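Local coordinates for protein maleylacetate reductase (Agrobacterium tumefaciens, PDB 3HL0) that probably catalyses the NAD(H)-dependent reduction of maleylacetate to 3-oxoadipate in gamma-resorcylate catabolism, as a member of the iron-containing alcohol dehydrogenase family, at residues G249-P254 and L309-D314; E179-R184 and N276-L281; G236-H241 and N326-P331; A260-H265 and Q344-G349; D314-M319 and A338-L343. All coordinates share one frame; numbering follows the deposited sequence.

All five contacts lie in the helical C-terminal part of the chain, but their chemistry differs. Interactions 1 and 4 are buried and mainly apolar in their cross-contacts. Interaction 2 is also buried, its tyrosine tied to a glutamate that reaches the segments of interaction 3. The latter is partly buried and combines a serine-carbonyl bond with an aromatic ring. Interaction 5 has leucine packing inside and a salt bridge at its solvent-facing edge. Interactions 4 and 5 share helix 336-348, and interactions 1 and 3 use opposite ends of helix 239-251. Interactions 1, 4 and 5 touch one another, with Val311, Leu316 and Phe347 among the linking residues.

Interaction 1 (G249-P254 and L309-D314); sequences GSLDLP and LGVGAD
Leu251, in the last turn of helix 239-251, and Leu253 just beyond it close on Val311, and the contact is held by methyl groups. CG2 of Val311 is the focus: it lies 3.6 Å from CD1 of Leu253 and 3.9 Å from CD1 of Leu251. Both leucine side chains cross the valine at about a right angle. The valine holds CG1 anti to its backbone N (chi1 179°), which leaves CG2 beside that N and facing the leucines. CG1 adds a looser approach to Leu251 CD1, at 4.1 Å. The other branch of Leu253 turns to Leu309, its CD2 being 4.4 Å from Leu309 CB.

A second kind of contact sets carbon against a main-chain carbonyl. The same CD2 of Leu253 comes to 3.5 Å from the O of Leu309. The ring of Pro254 approaches this carbonyl more distantly, CD to Leu309 O being 4.5 Å.

The backbone turns sharply on both sides. Asp252 leaves helical geometry with phi 62°, and Leu253 then points its CB at the facing loop; Pro254 occupies the N-cap position of the next helix. In that loop Gly310 also has a positive phi, 91°, and its O accepts a bond from His213 of the second subunit. The side chain of Pro254 lies about 9 Å from the bound NAD.

Within the helical C-terminal domain of the iron-containing alcohol dehydrogenase family, the turn between helices 239-251 and 255-271 thus meets the loop before helix 316-323. That last helix covers one flank, where Leu251 packs on Met319 and Val311 on Leu316, while Leu253 and Leu309 both rest on Thr258 of helix 255-271.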
# COMPACT_ATOMS: atom_id res chain seq x y z
N GLY A 249 -10.39 10.61 1.99
CA GLY A 249 -11.67 9.99 1.72
C GLY A 249 -12.24 10.20 0.33
O GLY A 249 -12.82 9.26 -0.23
N SER A 250 -12.09 11.40 -0.22
CA SER A 250 -12.71 11.78 -1.50
C SER A 250 -11.88 11.36 -2.69
O SER A 250 -12.43 11.12 -3.79
CB SER A 250 -12.89 13.29 -1.57
OG SER A 250 -13.86 13.72 -0.64
N LEU A 251 -10.57 11.32 -2.50
CA LEU A 251 -9.64 10.97 -3.60
C LEU A 251 -8.90 9.65 -3.42
O LEU A 251 -8.08 9.30 -4.28
CB LEU A 251 -8.62 12.11 -3.82
CG LEU A 251 -9.21 13.50 -4.11
CD1 LEU A 251 -8.12 14.56 -4.33
CD2 LEU A 251 -10.12 13.45 -5.36
N ASP A 252 -9.11 8.97 -2.30
CA ASP A 252 -8.45 7.68 -2.06
C ASP A 252 -6.93 7.77 -2.01
O ASP A 252 -6.22 6.90 -2.52
CB ASP A 252 -8.93 6.68 -3.12
CG ASP A 252 -10.43 6.68 -3.23
OD1 ASP A 252 -11.07 6.25 -2.25
OD2 ASP A 252 -10.98 7.15 -4.25
N LEU A 253 -6.43 8.84 -1.38
CA LEU A 253 -4.98 9.06 -1.32
C LEU A 253 -4.34 8.17 -0.26
O LEU A 253 -4.97 7.84 0.71
CB LEU A 253 -4.69 10.52 -0.96
CG LEU A 253 -5.25 11.58 -1.92
CD1 LEU A 253 -4.63 12.92 -1.57
CD2 LEU A 253 -4.90 11.24 -3.37
N PRO A 254 -3.06 7.80 -0.46
CA PRO A 254 -2.34 7.05 0.55
C PRO A 254 -2.31 7.86 1.86
O PRO A 254 -1.99 9.04 1.84
CB PRO A 254 -0.93 6.94 -0.04
CG PRO A 254 -1.10 7.08 -1.50
CD PRO A 254 -2.24 8.05 -1.66
N LEU A 309 0.92 12.50 -5.36
CA LEU A 309 -0.07 11.55 -4.81
C LEU A 309 -1.22 11.27 -5.75
O LEU A 309 -2.13 10.55 -5.40
CB LEU A 309 -0.59 11.98 -3.40
CG LEU A 309 0.52 12.30 -2.40
CD1 LEU A 309 -0.16 12.55 -1.01
CD2 LEU A 309 1.59 11.20 -2.31
N GLY A 310 -1.14 11.84 -6.95
CA GLY A 310 -2.16 11.61 -8.01
C GLY A 310 -3.29 12.63 -7.97
O GLY A 310 -4.26 12.47 -8.69
N VAL A 311 -3.19 13.68 -7.14
CA VAL A 311 -4.20 14.72 -7.18
C VAL A 311 -4.01 15.55 -8.48
O VAL A 311 -2.90 15.93 -8.82
CB VAL A 311 -4.07 15.65 -5.93
CG1 VAL A 311 -5.13 16.80 -5.95
CG2 VAL A 311 -4.20 14.80 -4.66
N GLY A 312 -5.13 15.83 -9.14
CA GLY A 312 -5.08 16.69 -10.33
C GLY A 312 -5.42 18.13 -10.01
O GLY A 312 -6.14 18.39 -9.03
N ALA A 313 -4.95 19.03 -10.87
CA ALA A 313 -5.33 20.45 -10.73
C ALA A 313 -6.87 20.65 -10.70
O ALA A 313 -7.35 21.52 -9.96
CB ALA A 313 -4.64 21.31 -11.78
N ASP A 314 -7.64 19.80 -11.40
CA ASP A 314 -9.10 19.91 -11.39
C ASP A 314 -9.79 19.38 -10.12
O ASP A 314 -11.01 19.52 -9.94
CB ASP A 314 -9.71 19.26 -12.65
CG ASP A 314 -9.32 17.80 -12.80
OD1 ASP A 314 -8.38 17.28 -12.14
OD2 ASP A 314 -9.97 17.14 -13.64

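Interaction 2 (E179-R184 and N276-L281); sequences EALYAR and NLLAPL
Leu181 and Tyr182, in the turn at residues 180-183, pack against Leu277 and Leu278, which lead into helix 279-285. Just before them, Glu179 holds the tyrosine: the phenol OH donates to its OE2, 2.6 Å away, which receives it on its anti lone pair, while OE1 accepts from Ser238 N and His241 ND1. A type I beta turn from Ala180 to Ala183 then carries the next two side chains to the facing segment.

Leu181 directs its CB toward that segment, 3.7 Å from the O of Leu277. Its CD1 reaches deeper, 4.2 Å from both Leu278 CD2 and Leu281 CB. In return, CB of Leu277 sits 3.7 Å from the O of Leu181, so the two residues exchange carbonyl contacts.

In Tyr182, a chi1 of 56° puts CG between the backbone N and the carbonyl carbon, and from there the ring runs past its own turn, with the carbonyl O of Glu179 above its rim. CB meets Leu277 CD1 at 4.0 Å, and Leu278 approaches the ring edge, its CD2 close to the ring plane and 3.9 Å from Tyr182 CD2. The other neighbours of this ring include Ile267 and Val270 of helix 255-271. Leucine packing around a helix-end turn, with its tyrosine tethered to a glutamate, here joins separate helices of the helical C-terminal domain characteristic of iron-containing alcohol dehydrogenases.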
# COMPACT_ATOMS: atom_id res chain seq x y z
N GLU A 179 -0.73 19.61 16.02
CA GLU A 179 -2.09 20.16 16.22
C GLU A 179 -2.49 20.18 17.71
O GLU A 179 -3.27 21.03 18.11
CB GLU A 179 -3.16 19.42 15.39
CG GLU A 179 -2.98 19.66 13.89
CD GLU A 179 -4.35 19.85 13.18
OE1 GLU A 179 -5.16 18.91 13.13
OE2 GLU A 179 -4.60 20.98 12.75
N ALA A 180 -1.97 19.23 18.48
CA ALA A 180 -2.27 19.26 19.92
C ALA A 180 -1.83 20.59 20.55
O ALA A 180 -2.47 21.05 21.52
CB ALA A 180 -1.60 18.10 20.61
N LEU A 181 -0.77 21.19 20.04
CA LEU A 181 -0.28 22.45 20.66
C LEU A 181 -1.30 23.59 20.62
O LEU A 181 -1.28 24.47 21.51
CB LEU A 181 1.01 22.91 19.98
CG LEU A 181 2.19 21.94 20.13
CD1 LEU A 181 3.37 22.44 19.27
CD2 LEU A 181 2.59 21.79 21.64
N TYR A 182 -2.19 23.57 19.63
CA TYR A 182 -3.18 24.65 19.51
C TYR A 182 -4.60 24.15 19.60
O TYR A 182 -5.54 24.87 19.23
CB TYR A 182 -2.94 25.49 18.24
CG TYR A 182 -2.90 24.74 16.92
CD1 TYR A 182 -4.09 24.26 16.32
CD2 TYR A 182 -1.68 24.53 16.27
CE1 TYR A 182 -4.04 23.62 15.06
CE2 TYR A 182 -1.62 23.86 15.05
CZ TYR A 182 -2.80 23.45 14.45
OH TYR A 182 -2.75 22.81 13.22
N ALA A 183 -4.79 22.95 20.14
CA ALA A 183 -6.15 22.43 20.35
C ALA A 183 -7.01 23.42 21.15
O ALA A 183 -6.53 24.08 22.05
CB ALA A 183 -6.10 21.09 21.11
N ARG A 184 -8.30 23.45 20.85
CA ARG A 184 -9.21 24.29 21.62
C ARG A 184 -9.20 23.84 23.08
O ARG A 184 -9.25 24.70 23.99
CB ARG A 184 -10.62 24.21 21.06
CG ARG A 184 -11.45 25.40 21.56
CD ARG A 184 -12.82 25.29 20.94
NE ARG A 184 -13.56 26.54 21.07
CZ ARG A 184 -14.76 26.75 20.53
NH1 ARG A 184 -15.36 27.92 20.70
NH2 ARG A 184 -15.35 25.79 19.81
N ASN A 276 2.53 31.84 19.20
CA ASN A 276 3.15 31.49 20.45
C ASN A 276 2.94 30.01 20.76
O ASN A 276 3.82 29.37 21.29
CB ASN A 276 2.57 32.34 21.58
CG ASN A 276 2.91 33.82 21.41
OD1 ASN A 276 4.03 34.17 21.02
ND2 ASN A 276 1.95 34.68 21.69
N LEU A 277 1.79 29.49 20.39
CA LEU A 277 1.53 28.06 20.70
C LEU A 277 2.41 27.16 19.84
O LEU A 277 2.82 26.08 20.31
CB LEU A 277 0.05 27.75 20.52
CG LEU A 277 -0.89 28.49 21.50
CD1 LEU A 277 -2.32 28.18 21.07
CD2 LEU A 277 -0.63 28.02 22.92
N LEU A 278 2.73 27.61 18.62
CA LEU A 278 3.60 26.78 17.76
C LEU A 278 5.09 27.08 17.94
O LEU A 278 5.93 26.43 17.34
CB LEU A 278 3.16 26.92 16.29
CG LEU A 278 1.89 26.14 15.97
CD1 LEU A 278 1.24 26.64 14.67
CD2 LEU A 278 2.20 24.63 15.86
N ALA A 279 5.42 28.07 18.78
CA ALA A 279 6.83 28.41 18.99
C ALA A 279 7.74 27.23 19.40
O ALA A 279 8.86 27.14 18.90
CB ALA A 279 6.98 29.61 19.96
N PRO A 280 7.25 26.30 20.26
CA PRO A 280 8.13 25.17 20.61
C PRO A 280 8.46 24.30 19.42
O PRO A 280 9.56 23.72 19.33
CB PRO A 280 7.31 24.37 21.66
CG PRO A 280 6.31 25.34 22.18
CD PRO A 280 6.01 26.32 21.06
N LEU A 281 7.52 24.23 18.49
CA LEU A 281 7.77 23.48 17.27
C LEU A 281 8.74 24.23 16.35
O LEU A 281 9.66 23.63 15.81
CB LEU A 281 6.48 23.18 16.52
CG LEU A 281 6.65 22.48 15.15
CD1 LEU A 281 7.48 21.19 15.16
CD2 LEU A 281 5.24 22.14 14.64

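Interaction 3 (G236-H241 and N326-P331); sequences GMSLHH and NPYWCP
Ser238 and Trp329 are joined by the one direct hydrogen bond of this contact, from OG to the main-chain O of Trp329 at 2.8 Å. The hydroxyl meets the carbonyl in its plane, on a lone pair, with a C=O...donor angle of 130°. OG reaches that carbonyl by standing anti to its own backbone N (chi1 -175°). A water lies 2.7 Å from the same Trp329 O and 2.7 Å from the O of Met237 (selenomethionine); it is within bonding distance of both carbonyls, though it cannot serve every acceptor around it at once.

Ser238 occupies the N-cap position of helix 239-251, yet its side chain makes no capping bond and is spent on the facing loop. The contact thus lies where the loop between helices 316-323 and 336-348 passes the start of helix 239-251, within the helical C-terminal domain of the iron-containing alcohol dehydrogenase family.

Packing fills the remainder. The side chain of Tyr328 runs obliquely past Leu239 at the start of the helix: CE2 is 3.6 Å from Leu239 N, and OH is 3.4 Å from Leu239 CD1. The same ring meets Lys242 in a cation-pi contact. Cys330 touches both Ser238 and Leu239, with CB 3.3 Å from Ser238 OG and SG 4.1 Å from Leu239 CB. Farther along its side chain, Leu239 leans on Ile339 and Leu342 of helix 336-348.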
# COMPACT_ATOMS: atom_id res chain seq x y z
N GLY A 236 -8.51 17.83 20.91
CA GLY A 236 -9.14 17.93 19.62
C GLY A 236 -8.14 18.34 18.54
O GLY A 236 -7.37 19.28 18.72
N MSE A 237 -8.20 17.66 17.40
CA MSE A 237 -7.43 18.07 16.25
C MSE A 237 -8.20 19.17 15.48
O MSE A 237 -9.27 19.65 15.93
CB MSE A 237 -7.16 16.84 15.37
CG MSE A 237 -6.42 15.70 16.09
SE MSE A 237 -4.59 16.10 16.60
CE MSE A 237 -4.88 16.67 18.46
N SER A 238 -7.67 19.62 14.35
CA SER A 238 -8.24 20.78 13.68
C SER A 238 -7.97 20.65 12.18
O SER A 238 -8.04 19.53 11.66
CB SER A 238 -7.71 22.09 14.32
OG SER A 238 -8.38 23.19 13.71
N LEU A 239 -7.60 21.74 11.54
CA LEU A 239 -7.48 21.80 10.09
C LEU A 239 -6.66 20.64 9.49
O LEU A 239 -7.05 20.02 8.49
CB LEU A 239 -6.85 23.13 9.69
CG LEU A 239 -6.39 23.24 8.23
CD1 LEU A 239 -7.58 23.15 7.29
CD2 LEU A 239 -5.60 24.55 8.04
N HIS A 240 -5.51 20.36 10.08
CA HIS A 240 -4.67 19.35 9.44
C HIS A 240 -5.37 18.02 9.34
O HIS A 240 -5.41 17.41 8.26
CB HIS A 240 -3.31 19.22 10.11
CG HIS A 240 -2.50 18.10 9.51
ND1 HIS A 240 -1.76 18.25 8.35
CD2 HIS A 240 -2.43 16.80 9.85
CE1 HIS A 240 -1.23 17.08 8.03
NE2 HIS A 240 -1.64 16.17 8.92
N HIS A 241 -5.87 17.52 10.46
CA HIS A 241 -6.46 16.16 10.41
C HIS A 241 -7.78 16.18 9.61
O HIS A 241 -8.08 15.21 8.92
CB HIS A 241 -6.62 15.58 11.83
CG HIS A 241 -5.30 15.28 12.50
ND1 HIS A 241 -4.47 16.27 12.98
CD2 HIS A 241 -4.69 14.10 12.76
CE1 HIS A 241 -3.39 15.71 13.50
NE2 HIS A 241 -3.48 14.39 13.37
N ASN A 326 -18.34 21.74 6.33
CA ASN A 326 -18.73 21.50 7.73
C ASN A 326 -17.85 22.25 8.72
O ASN A 326 -16.65 21.96 8.84
CB ASN A 326 -18.73 20.00 8.01
CG ASN A 326 -19.76 19.26 7.16
OD1 ASN A 326 -19.44 18.29 6.46
ND2 ASN A 326 -21.00 19.73 7.19
N PRO A 327 -18.43 23.24 9.42
CA PRO A 327 -17.61 24.09 10.30
C PRO A 327 -17.05 23.32 11.50
O PRO A 327 -17.75 22.52 12.12
CB PRO A 327 -18.59 25.17 10.77
CG PRO A 327 -19.73 25.14 9.77
CD PRO A 327 -19.84 23.68 9.42
N TYR A 328 -15.76 23.55 11.78
CA TYR A 328 -15.15 23.07 13.02
C TYR A 328 -14.20 24.15 13.48
O TYR A 328 -13.87 25.05 12.71
CB TYR A 328 -14.38 21.75 12.80
CG TYR A 328 -13.35 21.86 11.69
CD1 TYR A 328 -13.67 21.47 10.40
CD2 TYR A 328 -12.06 22.35 11.95
CE1 TYR A 328 -12.74 21.59 9.36
CE2 TYR A 328 -11.12 22.44 10.94
CZ TYR A 328 -11.46 22.07 9.66
OH TYR A 328 -10.54 22.18 8.67
N TRP A 329 -13.75 24.05 14.73
CA TRP A 329 -12.88 25.09 15.28
C TRP A 329 -11.41 25.00 14.88
O TRP A 329 -10.83 23.90 14.84
CB TRP A 329 -12.97 25.14 16.80
CG TRP A 329 -12.41 26.41 17.37
CD1 TRP A 329 -13.08 27.60 17.52
CD2 TRP A 329 -11.10 26.61 17.90
NE1 TRP A 329 -12.24 28.54 18.10
CE2 TRP A 329 -11.02 27.95 18.33
CE3 TRP A 329 -9.96 25.78 18.02
CZ2 TRP A 329 -9.86 28.49 18.88
CZ3 TRP A 329 -8.82 26.31 18.59
CH2 TRP A 329 -8.77 27.65 19.01
N CYS A 330 -10.83 26.16 14.57
CA CYS A 330 -9.40 26.32 14.32
C CYS A 330 -9.00 27.71 14.86
O CYS A 330 -9.78 28.65 14.71
CB CYS A 330 -9.19 26.27 12.80
SG CYS A 330 -7.52 26.33 12.22
N PRO A 331 -7.77 27.86 15.40
CA PRO A 331 -7.36 29.22 15.83
C PRO A 331 -7.44 30.28 14.71
O PRO A 331 -7.66 31.46 14.98
CB PRO A 331 -5.89 29.03 16.23
CG PRO A 331 -5.82 27.54 16.65
CD PRO A 331 -6.73 26.86 15.66
O HOH W 1 -11.05 21.63 16.34

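Interaction 4 (A260-H265 and Q344-G349); sequences AVLLPH and QRAFEG
His265 and Ala346 meet where helices 255-271 and 336-348 of the helical C-terminal domain come together; the axes of segments 260-265 and 344-348 approach to 9.4 Å, with N-to-C directions 134° apart. The methyl of Ala346 stands over one face of the imidazole in a CH-pi contact, with CB 3.8 Å from His265 CD2. In the histidine, chi1 of -57° puts CG beside the backbone N, and chi2 of -74° turns the ring so that one face meets Ala346. Arg345 CB lies 3.7 Å from His265 ND1.

Beyond CB the arginine turns off. Its chain bends at chi2 and chi3, and the guanidinium grips Glu348 side-on: NE to OE1 at 2.9 Å and NH1 to OE2 at 3.1 Å. Both carboxylate oxygens lie close to the guanidinium plane. The methyl of Ala346 also meets Leu262, its CB being 3.8 Å from Leu262 CD2.

The cross-helix contact is therefore mainly apolar. Pairing with Glu348 probably offsets much of the arginine charge, which would limit its influence on the buried imidazole.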
# COMPACT_ATOMS: atom_id res chain seq x y z
N ALA A 260 2.09 13.68 5.33
CA ALA A 260 3.41 14.23 5.12
C ALA A 260 3.41 15.41 4.18
O ALA A 260 4.07 16.41 4.42
CB ALA A 260 4.36 13.12 4.55
N VAL A 261 2.63 15.29 3.10
CA VAL A 261 2.55 16.39 2.14
C VAL A 261 1.89 17.66 2.70
O VAL A 261 2.39 18.78 2.48
CB VAL A 261 1.85 15.93 0.86
CG1 VAL A 261 1.63 17.13 -0.09
CG2 VAL A 261 2.72 14.91 0.15
N LEU A 262 0.78 17.46 3.40
CA LEU A 262 -0.02 18.62 3.86
C LEU A 262 0.59 19.30 5.08
O LEU A 262 0.37 20.50 5.24
CB LEU A 262 -1.47 18.20 4.17
CG LEU A 262 -2.32 17.95 2.89
CD1 LEU A 262 -3.68 17.44 3.33
CD2 LEU A 262 -2.44 19.19 2.09
N LEU A 263 1.27 18.54 5.95
CA LEU A 263 1.61 19.07 7.31
C LEU A 263 2.32 20.46 7.29
O LEU A 263 1.94 21.35 8.05
CB LEU A 263 2.39 18.04 8.13
CG LEU A 263 2.57 18.49 9.60
CD1 LEU A 263 1.26 18.69 10.36
CD2 LEU A 263 3.49 17.46 10.24
N PRO A 264 3.29 20.69 6.39
CA PRO A 264 3.95 22.02 6.44
C PRO A 264 2.97 23.17 6.12
O PRO A 264 3.13 24.25 6.65
CB PRO A 264 5.03 21.93 5.36
CG PRO A 264 5.35 20.43 5.28
CD PRO A 264 3.99 19.76 5.48
N HIS A 265 2.00 22.90 5.26
CA HIS A 265 1.04 23.90 4.78
C HIS A 265 -0.06 24.14 5.76
O HIS A 265 -0.47 25.28 5.91
CB HIS A 265 0.48 23.42 3.44
CG HIS A 265 1.56 23.18 2.45
ND1 HIS A 265 2.23 24.21 1.82
CD2 HIS A 265 2.16 22.03 2.05
CE1 HIS A 265 3.18 23.69 1.06
NE2 HIS A 265 3.16 22.38 1.18
N GLN A 344 -3.26 24.84 -3.34
CA GLN A 344 -2.40 25.10 -4.47
C GLN A 344 -0.96 24.97 -4.13
O GLN A 344 -0.21 24.39 -4.89
CB GLN A 344 -2.67 26.50 -5.03
CG GLN A 344 -2.09 26.68 -6.41
CD GLN A 344 -2.87 25.95 -7.45
OE1 GLN A 344 -4.07 25.93 -7.41
NE2 GLN A 344 -2.18 25.32 -8.40
N ARG A 345 -0.56 25.50 -2.97
CA ARG A 345 0.83 25.33 -2.54
C ARG A 345 1.20 23.84 -2.33
O ARG A 345 2.30 23.43 -2.73
CB ARG A 345 1.07 26.07 -1.22
CG ARG A 345 0.87 27.62 -1.24
CD ARG A 345 1.74 28.34 -2.27
NE ARG A 345 1.24 28.33 -3.65
CZ ARG A 345 0.23 29.09 -4.08
NH1 ARG A 345 -0.12 29.06 -5.39
NH2 ARG A 345 -0.40 29.90 -3.22
N ALA A 346 0.30 23.10 -1.67
CA ALA A 346 0.54 21.65 -1.45
C ALA A 346 0.55 20.91 -2.78
O ALA A 346 1.37 20.04 -2.97
CB ALA A 346 -0.52 21.07 -0.53
N PHE A 347 -0.27 21.33 -3.74
CA PHE A 347 -0.26 20.69 -5.08
C PHE A 347 1.07 20.90 -5.80
O PHE A 347 1.60 19.98 -6.46
CB PHE A 347 -1.42 21.28 -5.91
CG PHE A 347 -1.45 20.79 -7.34
CD1 PHE A 347 -1.92 19.51 -7.63
CD2 PHE A 347 -1.03 21.62 -8.37
CE1 PHE A 347 -1.95 19.06 -8.98
CE2 PHE A 347 -1.06 21.17 -9.71
CZ PHE A 347 -1.53 19.90 -9.99
N GLU A 348 1.61 22.11 -5.67
CA GLU A 348 2.89 22.50 -6.27
C GLU A 348 4.10 21.90 -5.58
O GLU A 348 5.20 21.89 -6.15
CB GLU A 348 3.01 24.04 -6.14
CG GLU A 348 2.17 24.80 -7.10
CD GLU A 348 1.97 26.27 -6.68
OE1 GLU A 348 2.63 26.75 -5.70
OE2 GLU A 348 1.13 26.94 -7.35
N GLY A 349 3.94 21.48 -4.33
CA GLY A 349 5.09 21.17 -3.51
C GLY A 349 5.91 22.40 -3.15
O GLY A 349 7.13 22.30 -2.96

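Interaction 5 (D314-M319 and A338-L343); sequences DDLDPM and AIRDLL
Asp317 and Arg340 form a salt bridge between helices 316-323 and 336-348, two consecutive helices of the helical C-terminal domain joined by a loop. NE of Arg340 donates to Asp317 OD1 at 2.7 Å with an N-H...acceptor angle of 153°. The oxygen lies in the guanidinium plane, whereas the donor stands above the carboxylate, 50° out of its plane. Arg340 comes within range through CG anti to the backbone N (chi1 -176°), followed by a bend at chi2.

A water closes a ring beside the bridge. It donates to Asp317 OD2 at 2.8 Å and accepts from Arg340 NH2 at 2.9 Å, again near the guanidinium plane. NH1 has a partner in its own helix, Gln344 OE1. Bonds to NE, NH1 and NH2 together should restrain the rotation of the flat group.

Inward from these polar bonds, Leu316 covers one guanidinium face: its CB sits over the centre, 3.4 Å from Arg340 CZ, and its CD1 extends to 3.7 Å from Arg340 NH1. The side chains cross at about a right angle. Hydrocarbon lies against the face while the edge carries the polar bonds.

Deeper still, the packing is leucine on leucine. Leu316 CD2 approaches Leu343 CB at 4.2 Å, and Leu343 is itself covered by Leu306 and Ala320. The other end of Leu343 turns to the first helix, where its CD1 touches the CB of Met319 (selenomethionine) at 3.9 Å and the main-chain O of Leu316 at 3.8 Å.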
# COMPACT_ATOMS: atom_id res chain seq x y z
N ASP A 314 -7.64 19.80 -11.40
CA ASP A 314 -9.10 19.91 -11.39
C ASP A 314 -9.79 19.38 -10.12
O ASP A 314 -11.01 19.52 -9.94
CB ASP A 314 -9.71 19.26 -12.65
CG ASP A 314 -9.32 17.80 -12.80
OD1 ASP A 314 -8.38 17.28 -12.14
OD2 ASP A 314 -9.97 17.14 -13.64
N ASP A 315 -9.01 18.79 -9.21
CA ASP A 315 -9.54 18.34 -7.93
C ASP A 315 -9.50 19.43 -6.87
O ASP A 315 -10.16 19.32 -5.83
CB ASP A 315 -8.69 17.16 -7.40
CG ASP A 315 -8.83 15.87 -8.24
OD1 ASP A 315 -9.99 15.54 -8.60
OD2 ASP A 315 -7.78 15.21 -8.48
N LEU A 316 -8.75 20.50 -7.12
CA LEU A 316 -8.46 21.45 -6.03
C LEU A 316 -9.67 22.29 -5.64
O LEU A 316 -9.96 22.48 -4.47
CB LEU A 316 -7.26 22.33 -6.43
CG LEU A 316 -5.98 21.55 -6.74
CD1 LEU A 316 -4.89 22.51 -7.13
CD2 LEU A 316 -5.59 20.66 -5.49
N ASP A 317 -10.43 22.73 -6.63
CA ASP A 317 -11.67 23.49 -6.32
C ASP A 317 -12.70 22.64 -5.57
O ASP A 317 -13.21 23.08 -4.54
CB ASP A 317 -12.28 24.17 -7.58
CG ASP A 317 -11.47 25.36 -8.07
OD1 ASP A 317 -10.88 26.12 -7.27
OD2 ASP A 317 -11.42 25.60 -9.31
N PRO A 318 -12.98 21.40 -6.04
CA PRO A 318 -13.96 20.57 -5.31
C PRO A 318 -13.50 20.25 -3.89
O PRO A 318 -14.30 20.15 -2.96
CB PRO A 318 -14.05 19.28 -6.14
CG PRO A 318 -13.60 19.68 -7.52
CD PRO A 318 -12.73 20.91 -7.41
N MSE A 319 -12.18 20.10 -3.73
CA MSE A 319 -11.65 19.85 -2.40
C MSE A 319 -11.77 21.07 -1.49
O MSE A 319 -12.09 20.91 -0.33
CB MSE A 319 -10.19 19.37 -2.46
CG MSE A 319 -10.02 17.93 -2.96
SE MSE A 319 -11.13 16.57 -2.18
CE MSE A 319 -12.56 16.60 -3.52
N ALA A 338 -8.65 30.85 1.26
CA ALA A 338 -7.38 30.61 1.92
C ALA A 338 -7.04 29.11 1.91
O ALA A 338 -5.86 28.75 1.74
CB ALA A 338 -7.39 31.19 3.33
N ILE A 339 -8.06 28.28 2.02
CA ILE A 339 -7.87 26.81 1.89
C ILE A 339 -7.53 26.47 0.43
O ILE A 339 -6.67 25.61 0.15
CB ILE A 339 -9.09 26.01 2.40
CG1 ILE A 339 -9.26 26.23 3.92
CG2 ILE A 339 -8.96 24.54 2.04
CD1 ILE A 339 -8.00 25.85 4.80
N ARG A 340 -8.19 27.14 -0.50
CA ARG A 340 -7.83 26.95 -1.91
C ARG A 340 -6.37 27.30 -2.19
O ARG A 340 -5.70 26.58 -2.94
CB ARG A 340 -8.82 27.71 -2.83
CG ARG A 340 -8.57 27.49 -4.33
CD ARG A 340 -8.79 26.03 -4.74
NE ARG A 340 -8.46 25.91 -6.17
CZ ARG A 340 -7.24 25.77 -6.63
NH1 ARG A 340 -6.20 25.66 -5.79
NH2 ARG A 340 -7.04 25.69 -7.96
N ASP A 341 -5.85 28.39 -1.62
CA ASP A 341 -4.45 28.78 -1.74
C ASP A 341 -3.54 27.70 -1.12
O ASP A 341 -2.53 27.35 -1.69
CB ASP A 341 -4.17 30.10 -1.01
CG ASP A 341 -4.88 31.32 -1.62
OD1 ASP A 341 -5.27 31.27 -2.79
OD2 ASP A 341 -5.01 32.36 -0.86
N LEU A 342 -3.90 27.23 0.07
CA LEU A 342 -3.15 26.16 0.80
C LEU A 342 -3.05 24.92 -0.13
O LEU A 342 -1.95 24.35 -0.31
CB LEU A 342 -3.89 25.79 2.10
CG LEU A 342 -3.23 24.80 3.09
CD1 LEU A 342 -4.00 24.86 4.41
CD2 LEU A 342 -3.29 23.38 2.57
N LEU A 343 -4.19 24.50 -0.69
CA LEU A 343 -4.19 23.37 -1.62
C LEU A 343 -3.29 23.61 -2.83
O LEU A 343 -2.64 22.68 -3.30
CB LEU A 343 -5.63 23.01 -1.98
CG LEU A 343 -6.44 22.40 -0.85
CD1 LEU A 343 -7.92 22.31 -1.29
CD2 LEU A 343 -5.90 21.03 -0.40
O HOH W 2 -8.83 25.93 -10.22